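Local coordinates for protein putative ABC transporter (Thermobispora bispora, PDB 4PE6) that probably binds a carbohydrate or related sugar acid as the solute-binding component of an ABC transporter, at residues G26-G29 against R33-M36. Sequence-based numbering, arbitrary orientation. Where two conformers were deposited one is given.
With LTH ((2R,3S)-2,3,4-trihydroxybutanoic acid), chain C.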
# COMPACT_ATOMS: atom_id res chain seq x y z
N GLY A 26 -1.96 7.44 8.84
CA GLY A 26 -3.22 7.02 9.43
C GLY A 26 -3.30 5.60 9.99
O GLY A 26 -4.19 5.31 10.74
N PHE A 27 -2.37 4.71 9.64
CA PHE A 27 -2.42 3.34 10.11
C PHE A 27 -1.04 2.75 10.02
O PHE A 27 -0.40 2.85 8.98
CB PHE A 27 -3.39 2.48 9.27
CG PHE A 27 -3.48 1.05 9.74
CD1 PHE A 27 -3.94 0.75 11.03
CD2 PHE A 27 -3.10 -0.00 8.93
CE1 PHE A 27 -4.02 -0.56 11.47
CE2 PHE A 27 -3.19 -1.32 9.37
CZ PHE A 27 -3.65 -1.59 10.65
N ILE A 28 -0.57 2.17 11.13
CA ILE A 28 0.77 1.60 11.19
C ILE A 28 0.77 0.09 11.49
O ILE A 28 1.84 -0.55 11.51
CB ILE A 28 1.65 2.39 12.21
CG1 ILE A 28 3.12 1.98 12.12
CG2 ILE A 28 1.11 2.24 13.63
CD1 ILE A 28 3.71 2.06 10.72
N GLY A 29 -0.42 -0.48 11.65
CA GLY A 29 -0.57 -1.89 12.06
C GLY A 29 -0.45 -2.96 10.99
O GLY A 29 -1.20 -3.93 11.01
N ARG A 33 3.04 -0.80 5.90
CA ARG A 33 3.12 0.56 6.43
C ARG A 33 4.44 0.79 7.16
O ARG A 33 4.97 1.89 7.15
CB ARG A 33 1.95 0.83 7.37
CG ARG A 33 0.59 0.93 6.69
CD ARG A 33 0.41 2.21 5.85
NE ARG A 33 -0.93 2.18 5.26
CZ ARG A 33 -1.93 3.03 5.53
NH1 ARG A 33 -1.78 4.05 6.33
NH2 ARG A 33 -3.10 2.85 4.96
N GLN A 34 4.94 -0.26 7.80
CA GLN A 34 6.24 -0.18 8.45
C GLN A 34 7.38 -0.02 7.45
O GLN A 34 8.28 0.76 7.70
CB GLN A 34 6.44 -1.36 9.38
CG GLN A 34 5.70 -1.09 10.68
CD GLN A 34 5.30 -2.33 11.41
OE1 GLN A 34 6.00 -3.34 11.38
NE2 GLN A 34 4.15 -2.27 12.07
N THR A 35 7.30 -0.68 6.30
CA THR A 35 8.30 -0.47 5.27
C THR A 35 8.15 0.94 4.69
O THR A 35 9.14 1.63 4.42
CB THR A 35 8.20 -1.54 4.17
OG1 THR A 35 8.57 -2.81 4.70
CG2 THR A 35 9.12 -1.20 3.00
N MSE A 36 6.91 1.39 4.53
CA MSE A 36 6.66 2.73 3.98
C MSE A 36 7.31 3.79 4.83
O MSE A 36 7.93 4.71 4.31
CB MSE A 36 5.15 2.92 3.87
CG MSE A 36 4.84 4.39 3.68
SE MSE A 36 2.91 4.61 3.93
CE MSE A 36 3.10 5.07 5.83
O1 LTH C . -1.25 -2.13 2.58
C1 LTH C . -1.46 -0.93 2.98
O LTH C . -1.45 -0.54 4.17
C2 LTH C . -1.65 0.17 1.91
O2 LTH C . -1.93 1.45 2.53
C3 LTH C . -2.80 -0.14 0.98
O3 LTH C . -4.01 -0.28 1.73
C4 LTH C . -2.97 1.03 -0.01
O4 LTH C . -1.76 1.05 -0.81
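R33, in the first turn of helix 31-49, runs beneath the backbone of F27 on its way to the ligand, and shows how the loop before a helix can pack against a pocket residue of that helix. Its aliphatic stem rests on a carbonyl: CG lies 3.1 Å from F27 O, with CB and CD also close to that oxygen. The chain bends at chi2 (-71°), and beyond it NE meets the ligand while one face of the guanidinium lies under F27 CB, 3.7 Å from R33 NH1. CG of F27 stands anti to the backbone N (chi1 -179°), and G29 N lies 3.4 Å above the ring plane, over its centre. N25 completes the support, its OD1 accepting from R33 NH1 and its ND2 donating to F27 O. The remaining nitrogens serve the bound trihydroxybutanoic acid. R33 NE is 3.0 Å from the carboxylate atom O, which sits near the guanidinium plane, and hydrogen-bonds both to it and to hydroxyl O2; NH2 adds a weak bond to O2. With an alanine here, the ligand carboxylate would probably lose this positive partner and F27 O and CB the chain that packs against them.

The outer half of the contact belongs to I28 and Q34, whose side chains cross at about a right angle. I28 CD1 packs on Q34 CG at 3.7 Å. Beyond CG the glutamine is extended, and its amide returns to the loop: NE2 donates to I28 O at 2.9 Å, approaching nearly along the C=O axis, although the oxygen is tilted 21° from the amide plane. Together with N30, D113 and S259, which also hydrogen-bond the ligand, R33 forms part of the interdomain cleft site of the periplasmic binding protein fold, consistent with a sugar-binding member.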